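Local coordinates for hydrolase, haloacid dehalogenase-like family (Chlorobaculum tepidum, PDB 2HCF), which probably acts as a magnesium-dependent hydrolase of the haloacid dehalogenase superfamily, its metal held at one end of a Rossmann-like sheet, at residues 13-17 and 196-200; 28-33 and 78-82. All coordinates share one frame; numbering follows the deposited sequence.

Contact 1 (13-17 and 196-200); sequences GTLLK and VATGN
Thr198 meets the 13-17 turn with both its side-chain and its main-chain oxygen. Its hydroxyl OG1 donates to the backbone carbonyl O of Gly13 at 2.9 Å, approaching from above the carbonyl plane, 36° out of it. A chi1 of 46° tucks OG1 between the backbone N and the carbonyl carbon of Thr198, and from there it also takes a bond from a water that donates in turn to O of Thr14. Lys17 meets the same residue at its main-chain carbonyl: its chain is extended beyond CG, and its NZ makes a weak hydrogen bond of 2.9 Å to O of Thr198. One water links NZ to OD1 of Asn200, and another, weakly held by NZ, to O of Gly199. Having no side chain, Gly13 lets the backbones close to 4.3 Å between its CA and that of Gly199; its positive phi separately favours glycine. The apolar share is small: CG2 of Thr14 lies 4.1 Å from CG1 of Val196. In Thr14, part of a DxDx(T/V) pattern characteristic of HAD enzymes, OG1 is hydrogen-bonded to Asp10, a magnesium ligand, and weakly to Asp178, another. The contact thus joins the loop after strand 5-9 to the loop leading from strand 192-196 to helix 203-207, while Lys17 lies on strand 16-18, paired with strand 92-94, and Ala197 packs against helix 203-207.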
loop_
_atom_site.group_PDB
_atom_site.type_symbol
_atom_site.label_atom_id
_atom_site.label_comp_id
_atom_site.label_asym_id
_atom_site.label_seq_id
_atom_site.Cartn_x
_atom_site.Cartn_y
_atom_site.Cartn_z
ATOM N N GLY A 13 -5.854 0.783 5.113
ATOM C CA GLY A 13 -6.713 -0.346 5.537
ATOM C C GLY A 13 -5.975 -1.568 6.084
ATOM O O GLY A 13 -6.616 -2.590 6.355
ATOM N N THR A 14 -4.641 -1.460 6.222
ATOM C CA THR A 14 -3.758 -2.488 6.743
ATOM C C THR A 14 -2.942 -1.962 7.924
ATOM O O THR A 14 -2.987 -2.522 9.028
ATOM C CB THR A 14 -2.806 -2.985 5.650
ATOM O OG1 THR A 14 -3.561 -3.506 4.538
ATOM C CG2 THR A 14 -1.885 -4.076 6.162
ATOM N N LEU A 15 -2.195 -0.893 7.695
ATOM C CA LEU A 15 -1.469 -0.237 8.814
ATOM C C LEU A 15 -2.234 0.921 9.420
ATOM O O LEU A 15 -2.139 1.189 10.613
ATOM C CB LEU A 15 -0.121 0.270 8.325
ATOM C CG LEU A 15 0.831 -0.770 7.723
ATOM C CD1 LEU A 15 2.078 -0.055 7.153
ATOM C CD2 LEU A 15 1.229 -1.771 8.789
ATOM N N LEU A 16 -2.938 1.656 8.583
ATOM C CA LEU A 16 -3.617 2.859 9.029
ATOM C C LEU A 16 -4.748 3.191 8.084
ATOM O O LEU A 16 -4.895 2.547 7.018
ATOM C CB LEU A 16 -2.627 4.026 9.124
ATOM C CG LEU A 16 -1.824 4.410 7.846
ATOM C CD1 LEU A 16 -2.630 5.269 6.864
ATOM C CD2 LEU A 16 -0.559 5.196 8.278
ATOM N N LYS A 17 -5.552 4.169 8.515
ATOM C CA LYS A 17 -6.582 4.808 7.701
ATOM C C LYS A 17 -6.444 6.298 7.776
ATOM O O LYS A 17 -5.915 6.837 8.756
ATOM C CB LYS A 17 -7.980 4.433 8.164
ATOM C CG LYS A 17 -8.288 2.974 7.870
ATOM C CD LYS A 17 -9.666 2.586 8.301
ATOM C CE LYS A 17 -9.870 1.092 8.010
ATOM N NZ LYS A 17 -11.197 0.580 8.442
ATOM N N VAL A 196 -5.883 -9.172 5.933
ATOM C CA VAL A 196 -6.435 -8.688 7.189
ATOM C C VAL A 196 -7.703 -7.892 6.882
ATOM O O VAL A 196 -7.713 -7.034 5.996
ATOM C CB VAL A 196 -5.351 -7.884 7.974
ATOM C CG1 VAL A 196 -4.862 -6.721 7.180
ATOM C CG2 VAL A 196 -5.872 -7.480 9.339
ATOM N N ALA A 197 -8.802 -8.218 7.574
ATOM C CA ALA A 197 -10.132 -7.694 7.222
ATOM C C ALA A 197 -10.420 -6.400 7.971
ATOM O O ALA A 197 -11.515 -6.202 8.520
ATOM C CB ALA A 197 -11.207 -8.753 7.486
ATOM N N THR A 198 -9.429 -5.510 7.967
ATOM C CA THR A 198 -9.525 -4.202 8.622
ATOM C C THR A 198 -9.797 -3.060 7.624
ATOM O O THR A 198 -9.758 -1.888 7.978
ATOM C CB THR A 198 -8.255 -3.885 9.435
ATOM O OG1 THR A 198 -7.089 -4.188 8.673
ATOM C CG2 THR A 198 -8.229 -4.694 10.693
ATOM N N GLY A 199 -10.117 -3.407 6.372
ATOM C CA GLY A 199 -10.519 -2.398 5.408
ATOM C C GLY A 199 -11.997 -2.498 5.153
ATOM O O GLY A 199 -12.800 -2.796 6.078
ATOM N N ASN A 200 -12.372 -2.314 3.897
ATOM C CA ASN A 200 -13.770 -2.328 3.534
ATOM C C ASN A 200 -14.317 -3.705 3.158
ATOM O O ASN A 200 -15.462 -3.805 2.764
ATOM C CB ASN A 200 -14.024 -1.286 2.434
ATOM C CG ASN A 200 -13.690 0.112 2.901
ATOM O OD1 ASN A 200 -13.852 0.433 4.075
ATOM N ND2 ASN A 200 -13.175 0.925 2.009
HETATM O O HOH W 1 -4.844 -4.078 10.385
HETATM O O HOH W 2 -13.033 -2.030 8.661
HETATM O O HOH W 3 -12.171 1.582 5.801
#

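Contact 2 (28-33 and 78-82); sequences DALIEV and TYIAL
Helices 21-34 and 65-86 belong to the helical part inserted between the first and second strands of the parallel sheet, and within the segments 28-33 and 78-82 their backbones are nearest at Ala29 and Tyr79. The CA atoms of Ala29 and Tyr79 lie 5.1 Å apart, and the methyl CB of Ala29 sits 3.6 Å from N of Tyr79, directly against the backbone of the facing helix. The short side chain permits this approach; the axes of the two segments pass at 9.2 Å, with their N-to-C directions 134° apart. Thr78 flanks the methyl with its own CG2, 3.7 Å from CB of Ala29, while CB of Tyr79 touches it from the next position along. With CG anti to the backbone N (chi1 164°), the tyrosine ring leads away from the 28-33 segment, towards Val25 and Leu26 earlier in the same helix, and its OH bonds to Asn22.

Such an insertion, the C1 cap of HAD proteins, is here made of helices; this pair is plain packing within it, with side chains in van der Waals contact. Toward the end of helix 21-34, Thr78 touches two residues, one with each branch. Val33 places CG2 3.6 Å from OG1 of Thr78, the two side chains passing alongside in opposite directions, and this hydroxyl bonds within its own helix to O of Lys74. The CG2 branch of Thr78 instead meets the carboxylate of Glu32, whose extended chain crosses it at a slant and brings OE1 to 3.7 Å. One turn beyond Thr78, Leu82 brings CD2 against CB of Asp28, 3.9 Å away, and close to the backbone N of Ala29. The carboxylate of Asp28 forms a salt bridge to Arg86, a further tie between the same two helices.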
loop_
_atom_site.group_PDB
_atom_site.type_symbol
_atom_site.label_atom_id
_atom_site.label_comp_id
_atom_site.label_asym_id
_atom_site.label_seq_id
_atom_site.Cartn_x
_atom_site.Cartn_y
_atom_site.Cartn_z
ATOM N N ASP A 28 -9.093 18.329 -5.510
ATOM C CA ASP A 28 -8.519 19.657 -5.615
ATOM C C ASP A 28 -7.275 19.752 -6.507
ATOM O O ASP A 28 -7.070 20.771 -7.175
ATOM C CB ASP A 28 -8.195 20.212 -4.212
ATOM C CG ASP A 28 -9.429 20.726 -3.488
ATOM O OD1 ASP A 28 -10.500 20.821 -4.135
ATOM O OD2 ASP A 28 -9.344 21.045 -2.280
ATOM N N ALA A 29 -6.437 18.712 -6.501
ATOM C CA ALA A 29 -5.231 18.709 -7.309
ATOM C C ALA A 29 -5.584 18.538 -8.778
ATOM O O ALA A 29 -5.026 19.224 -9.652
ATOM C CB ALA A 29 -4.286 17.618 -6.847
ATOM N N LEU A 30 -6.526 17.649 -9.065
ATOM C CA LEU A 30 -6.978 17.466 -10.427
ATOM C C LEU A 30 -7.722 18.689 -10.992
ATOM O O LEU A 30 -7.571 19.016 -12.169
ATOM C CB LEU A 30 -7.855 16.207 -10.528
ATOM C CG LEU A 30 -7.163 14.906 -10.144
ATOM C CD1 LEU A 30 -8.095 13.730 -10.320
ATOM C CD2 LEU A 30 -5.895 14.658 -10.992
ATOM N N ILE A 31 -8.550 19.340 -10.177
ATOM C CA ILE A 31 -9.188 20.593 -10.607
ATOM C C ILE A 31 -8.116 21.619 -10.986
ATOM O O ILE A 31 -8.207 22.297 -12.015
ATOM C CB ILE A 31 -10.102 21.177 -9.513
ATOM C CG1 ILE A 31 -11.362 20.320 -9.356
ATOM C CG2 ILE A 31 -10.507 22.624 -9.864
ATOM C CD1 ILE A 31 -12.147 20.577 -8.057
ATOM N N GLU A 32 -7.086 21.709 -10.154
ATOM C CA GLU A 32 -5.998 22.631 -10.395
ATOM C C GLU A 32 -5.249 22.379 -11.699
ATOM O O GLU A 32 -4.866 23.325 -12.377
ATOM C CB GLU A 32 -5.012 22.630 -9.235
ATOM C CG GLU A 32 -3.916 23.648 -9.435
ATOM C CD GLU A 32 -3.038 23.860 -8.200
ATOM O OE1 GLU A 32 -3.478 23.525 -7.063
ATOM O OE2 GLU A 32 -1.899 24.380 -8.400
ATOM N N VAL A 33 -5.061 21.120 -12.062
ATOM C CA VAL A 33 -4.227 20.761 -13.201
ATOM C C VAL A 33 -5.060 20.578 -14.470
ATOM O O VAL A 33 -4.707 21.106 -15.518
ATOM C CB VAL A 33 -3.422 19.495 -12.890
ATOM C CG1 VAL A 33 -2.726 18.937 -14.117
ATOM C CG2 VAL A 33 -2.379 19.810 -11.774
ATOM N N THR A 78 1.265 17.924 -7.623
ATOM C CA THR A 78 0.293 18.814 -6.985
ATOM C C THR A 78 -0.437 18.072 -5.846
ATOM O O THR A 78 -0.539 18.594 -4.736
ATOM C CB THR A 78 -0.705 19.391 -8.043
ATOM O OG1 THR A 78 0.022 20.111 -9.053
ATOM C CG2 THR A 78 -1.751 20.326 -7.397
ATOM N N TYR A 79 -0.872 16.843 -6.122
ATOM C CA TYR A 79 -1.525 15.983 -5.120
ATOM C C TYR A 79 -0.617 15.766 -3.891
ATOM O O TYR A 79 -1.026 15.975 -2.749
ATOM C CB TYR A 79 -1.918 14.633 -5.759
ATOM C CG TYR A 79 -2.239 13.580 -4.717
ATOM C CD1 TYR A 79 -3.377 13.674 -3.949
ATOM C CD2 TYR A 79 -1.366 12.529 -4.473
ATOM C CE1 TYR A 79 -3.664 12.739 -2.961
ATOM C CE2 TYR A 79 -1.640 11.586 -3.497
ATOM C CZ TYR A 79 -2.790 11.704 -2.740
ATOM O OH TYR A 79 -3.080 10.790 -1.764
ATOM N N ILE A 80 0.633 15.385 -4.147
ATOM C CA ILE A 80 1.580 15.112 -3.072
ATOM C C ILE A 80 1.800 16.355 -2.213
ATOM O O ILE A 80 1.758 16.286 -0.977
ATOM C CB ILE A 80 2.942 14.590 -3.643
ATOM C CG1 ILE A 80 2.751 13.203 -4.245
ATOM C CG2 ILE A 80 4.009 14.584 -2.577
ATOM C CD1 ILE A 80 3.860 12.738 -5.162
ATOM N N ALA A 81 2.055 17.483 -2.865
ATOM C CA ALA A 81 2.326 18.724 -2.162
ATOM C C ALA A 81 1.118 19.152 -1.339
ATOM O O ALA A 81 1.247 19.541 -0.169
ATOM C CB ALA A 81 2.693 19.814 -3.151
ATOM N N LEU A 82 -0.068 19.033 -1.931
ATOM C CA LEU A 82 -1.303 19.410 -1.222
ATOM C C LEU A 82 -1.571 18.490 -0.029
ATOM O O LEU A 82 -1.985 18.963 1.034
ATOM C CB LEU A 82 -2.474 19.359 -2.183
ATOM C CG LEU A 82 -3.553 20.413 -2.034
ATOM C CD1 LEU A 82 -2.969 21.824 -1.850
ATOM C CD2 LEU A 82 -4.448 20.323 -3.277
#

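From the N terminus the chain runs through strand 5-9 into the 13-17 turn, the first half of contact 1, and then directly from strand 16-18 into helix 21-34, which supplies the first half of contact 2. Helix 65-86 returns soon afterwards and closes the short loop of contact 2, 45 residues across. The chain then builds further strands of the parallel sheet up to 192-196, and only there does contact 1 close, over 179 residues, so the smaller loop lies wholly within the larger. Contact 2 ties helices of the inserted part together; contact 1 joins two loops beside the magnesium site. Their centres are 25 Å apart and they do not touch.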